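Local atomic coordinates of beta-1,4-galactanase (PDB entry 1HJQ), a protein that hydrolyses the beta-1,4-galactosidic linkages of type I arabinogalactans, as a fungal glycoside hydrolase of family 53. Residues A261-R264 with N265-F268; S308-A311 with D312-M315. One frame throughout, in Å; residues are numbered along the deposited sequence.

Contact 1 of 2, residues A261-R264 with N265-F268; sequences ADVR and NVPF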
loop_
_atom_site.group_PDB
_atom_site.type_symbol
_atom_site.label_atom_id
_atom_site.label_comp_id
_atom_site.label_asym_id
_atom_site.label_seq_id
_atom_site.Cartn_x
_atom_site.Cartn_y
_atom_site.Cartn_z
ATOM N N ALA A 261 22.437 1.550 -8.406
ATOM C CA ALA A 261 23.820 1.163 -8.143
ATOM C C ALA A 261 24.072 0.627 -6.736
ATOM O O ALA A 261 24.951 -0.216 -6.539
ATOM C CB ALA A 261 24.742 2.342 -8.411
ATOM N N ASP A 262 23.310 1.107 -5.759
ATOM C CA ASP A 262 23.496 0.657 -4.387
ATOM C C ASP A 262 23.030 -0.765 -4.103
ATOM O O ASP A 262 23.370 -1.323 -3.063
ATOM C CB ASP A 262 22.816 1.611 -3.400
ATOM C CG ASP A 262 21.348 1.861 -3.725
ATOM O OD1 ASP A 262 20.699 0.988 -4.346
ATOM O OD2 ASP A 262 20.838 2.936 -3.336
ATOM N N VAL A 263 22.255 -1.355 -5.009
ATOM C CA VAL A 263 21.768 -2.714 -4.793
ATOM C C VAL A 263 22.164 -3.708 -5.880
ATOM O O VAL A 263 21.723 -4.853 -5.863
ATOM C CB VAL A 263 20.225 -2.748 -4.637
ATOM C CG1 VAL A 263 19.803 -1.911 -3.438
ATOM C CG2 VAL A 263 19.557 -2.257 -5.904
ATOM N N ARG A 264 23.008 -3.273 -6.812
ATOM C CA ARG A 264 23.457 -4.131 -7.904
ATOM C C ARG A 264 24.339 -5.275 -7.414
ATOM O O ARG A 264 24.782 -6.111 -8.197
ATOM C CB ARG A 264 24.209 -3.296 -8.941
ATOM C CG ARG A 264 23.334 -2.228 -9.571
ATOM C CD ARG A 264 24.097 -1.322 -10.526
ATOM N NE ARG A 264 23.235 -0.252 -11.027
ATOM C CZ ARG A 264 23.635 0.728 -11.830
ATOM N NH1 ARG A 264 24.898 0.782 -12.235
ATOM N NH2 ARG A 264 22.771 1.656 -12.226
ATOM N N ASN A 265 24.585 -5.306 -6.111
ATOM C CA ASN A 265 25.404 -6.345 -5.495
ATOM C C ASN A 265 24.497 -7.364 -4.829
ATOM O O ASN A 265 24.917 -8.480 -4.532
ATOM C CB ASN A 265 26.317 -5.723 -4.443
ATOM C CG ASN A 265 25.560 -4.802 -3.495
ATOM O OD1 ASN A 265 25.322 -5.140 -2.326
ATOM N ND2 ASN A 265 25.162 -3.635 -4.001
ATOM N N VAL A 266 23.253 -6.962 -4.588
ATOM C CA VAL A 266 22.264 -7.820 -3.951
ATOM C C VAL A 266 21.775 -8.851 -4.960
ATOM O O VAL A 266 21.316 -8.506 -6.046
ATOM C CB VAL A 266 21.072 -6.992 -3.427
ATOM C CG1 VAL A 266 20.057 -7.906 -2.747
ATOM C CG2 VAL A 266 21.574 -5.923 -2.455
ATOM N N PRO A 267 21.880 -10.138 -4.610
ATOM C CA PRO A 267 21.461 -11.243 -5.475
ATOM C C PRO A 267 19.959 -11.432 -5.595
ATOM O O PRO A 267 19.198 -11.044 -4.706
ATOM C CB PRO A 267 22.123 -12.448 -4.818
ATOM C CG PRO A 267 22.057 -12.092 -3.364
ATOM C CD PRO A 267 22.490 -10.650 -3.367
ATOM N N PHE A 268 19.532 -12.024 -6.707
ATOM C CA PHE A 268 18.120 -12.306 -6.898
ATOM C C PHE A 268 17.933 -13.675 -6.279
ATOM O O PHE A 268 18.178 -14.700 -6.922
ATOM C CB PHE A 268 17.748 -12.331 -8.381
ATOM C CG PHE A 268 17.958 -11.019 -9.073
ATOM C CD1 PHE A 268 17.564 -9.826 -8.461
ATOM C CD2 PHE A 268 18.568 -10.966 -10.324
ATOM C CE1 PHE A 268 17.779 -8.601 -9.080
ATOM C CE2 PHE A 268 18.790 -9.742 -10.958
ATOM C CZ PHE A 268 18.395 -8.555 -10.332
#
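V263 and V266 close a type I beta turn: the backbone N of V266 donates to V263 O at 2.9 Å, with R264 and N265 at the two corners. R264 and N265 supply the near-helical backbone of such a turn, and the chain leaves it extended at V266, heading into P267. One residue earlier a side chain adds a second bond across the same bend. N265 folds its amide back over the turn, and ND2 donates to D262 O at 3.1 Å with an N-H...O angle of 155°. The acceptor lies almost in the plane of the N265 amide, whereas ND2 itself approaches from above the carbonyl plane of D262. The first torsion of N265 explains this reach: with chi1 at 49°, CG sits between the backbone N and the carbonyl carbon, tucked back against the preceding residues. Two successive carbonyls, of D262 and V263, are thus each bonded from within the turn. The valines add a looser apolar touch, V266 CG2 resting 4.1 Å from V263 CB, while V266 CB stands 3.3 Å from V263 O. R264 also reaches back along the chain, on another side of it. Its extended chain carries the guanidinium beside A261, whose CB lies 3.9 Å above the plane, over its centre, and its NE bonds to F259 O. The turn belongs to the surface loop between strand 240-245 and helix 270-286 of the barrel. D262 OD2 ties it to L223 N at the start of helix 223-237, W248 packs against both valines, and Y276 and Q275 of helix 270-286 meet V263 and V266, respectively.

Contact 2 of 2, residues S308-A311 with D312-M315; sequences SSCA and DNTM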
loop_
_atom_site.group_PDB
_atom_site.type_symbol
_atom_site.label_atom_id
_atom_site.label_comp_id
_atom_site.label_asym_id
_atom_site.label_seq_id
_atom_site.Cartn_x
_atom_site.Cartn_y
_atom_site.Cartn_z
ATOM N N SER A 308 5.677 -6.289 -12.907
ATOM C CA SER A 308 6.968 -5.675 -13.211
ATOM C C SER A 308 7.656 -6.410 -14.358
ATOM O O SER A 308 7.126 -7.393 -14.894
ATOM C CB SER A 308 7.879 -5.709 -11.983
ATOM O OG SER A 308 8.378 -7.019 -11.777
ATOM N N SER A 309 8.838 -5.938 -14.734
ATOM C CA SER A 309 9.566 -6.580 -15.813
ATOM C C SER A 309 10.351 -7.775 -15.266
ATOM O O SER A 309 10.976 -8.521 -16.019
ATOM C CB SER A 309 10.502 -5.583 -16.509
ATOM O OG SER A 309 11.512 -5.117 -15.633
ATOM N N CYS A 310 10.318 -7.958 -13.951
ATOM C CA CYS A 310 11.013 -9.091 -13.349
ATOM C C CYS A 310 10.082 -10.303 -13.388
ATOM O O CYS A 310 8.863 -10.156 -13.358
ATOM C CB CYS A 310 11.421 -8.779 -11.909
ATOM S SG CYS A 310 12.922 -7.752 -11.696
ATOM N N ALA A 311 10.661 -11.497 -13.452
ATOM C CA ALA A 311 9.888 -12.733 -13.533
ATOM C C ALA A 311 9.205 -13.195 -12.248
ATOM O O ALA A 311 8.079 -13.688 -12.285
ATOM C CB ALA A 311 10.779 -13.845 -14.054
ATOM N N ASP A 312 9.883 -13.044 -11.116
ATOM C CA ASP A 312 9.333 -13.498 -9.844
ATOM C C ASP A 312 9.728 -12.602 -8.668
ATOM O O ASP A 312 10.904 -12.531 -8.309
ATOM C CB ASP A 312 9.826 -14.920 -9.572
ATOM C CG ASP A 312 9.038 -15.618 -8.494
ATOM O OD1 ASP A 312 8.425 -14.927 -7.642
ATOM O OD2 ASP A 312 9.040 -16.869 -8.497
ATOM N N ASN A 313 8.744 -11.932 -8.070
ATOM C CA ASN A 313 8.983 -11.063 -6.918
ATOM C C ASN A 313 8.328 -11.636 -5.663
ATOM O O ASN A 313 8.291 -10.987 -4.622
ATOM C CB ASN A 313 8.418 -9.658 -7.164
ATOM C CG ASN A 313 9.215 -8.874 -8.185
ATOM O OD1 ASN A 313 10.438 -8.822 -8.120
ATOM N ND2 ASN A 313 8.520 -8.248 -9.129
ATOM N N THR A 314 7.807 -12.850 -5.762
ATOM C CA THR A 314 7.138 -13.485 -4.630
ATOM C C THR A 314 8.098 -14.008 -3.571
ATOM O O THR A 314 9.266 -14.269 -3.843
ATOM C CB THR A 314 6.281 -14.668 -5.087
ATOM O OG1 THR A 314 7.139 -15.693 -5.603
ATOM C CG2 THR A 314 5.309 -14.235 -6.174
ATOM N N MET A 315 7.587 -14.163 -2.360
ATOM C CA MET A 315 8.383 -14.683 -1.265
ATOM C C MET A 315 7.866 -16.081 -0.960
ATOM O O MET A 315 7.929 -16.572 0.168
ATOM C CB MET A 315 8.264 -13.777 -0.039
ATOM C CG MET A 315 8.724 -12.355 -0.311
ATOM S SD MET A 315 8.731 -11.338 1.140
ATOM C CE MET A 315 10.226 -11.917 1.871
#
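The amide of N313 turns back toward S308 and C310, with a different terminal atom nearest each. ND2 comes to 2.9 Å from S308 OG, and OD1 lies 3.9 Å from C310 CB. A chi1 of -71° sets N313 CG anti to the carbonyl carbon, which leaves the amide on the side of S308 and C310. The hydroxyl of S308 has two clear bonds: OG accepts from C310 N at 3.1 Å (N-H...O angle 148°), and is also hydrogen-bonded to N305 O, a carbonyl that N313 ND2 meets through a weak bond. The S308 torsion, chi1 75°, places OG between the backbone N and the carbonyl carbon, where it can face the amide two residues on. D312 sends its carboxylate along the chain to T314. Its OD1 accepts twice, from T314 N at 2.9 Å, nearly along the C-O bond direction, and from T314 OG1 at 2.5 Å, through the syn lone pair of OD1; two donors on one oxygen restrain the rotation of the carboxylate. The T314 hydroxyl is further bonded to F316 O. C310, which is buried, directs SG away to a disulfide with C252, and its side chain also packs on P249. Backbone bonds from D312 to T250 and S251 also join the loop after strand 290-296 to the one after strand 240-245. The side chains of S308 and N313 both touch F216. S308 and D312 each accept from the backbone N two residues ahead, an ST turn followed by an Asx turn, within a disulfide-tied loop of the TIM barrel; the S308 side chain lies about 10 Å from that of E245, the assigned nucleophile, and about 11 Å from that of E135, the assigned proton donor.

Overall arrangement
Contact 1 comes first along the chain and contact 2 follows, with helix 270-286 and strand 290-296 between them. Both sit in loops of one (beta/alpha)8 barrel, on the same side of the chain's centre: contact 1 after strand 240-245, contact 2 after the last barrel strand, 290-296. Their centres are 15 Å apart and their nearest atoms about 6 Å, without touching. Helix 270-286 is common ground, packing against side chains of each, and P249 meets F268 of contact 1 as well as C310 and N313 of contact 2. Contact 1 is the more peripheral, about 24 Å from the chain centre against 17 Å for contact 2, which lies nearer the glutamates assigned as catalytic.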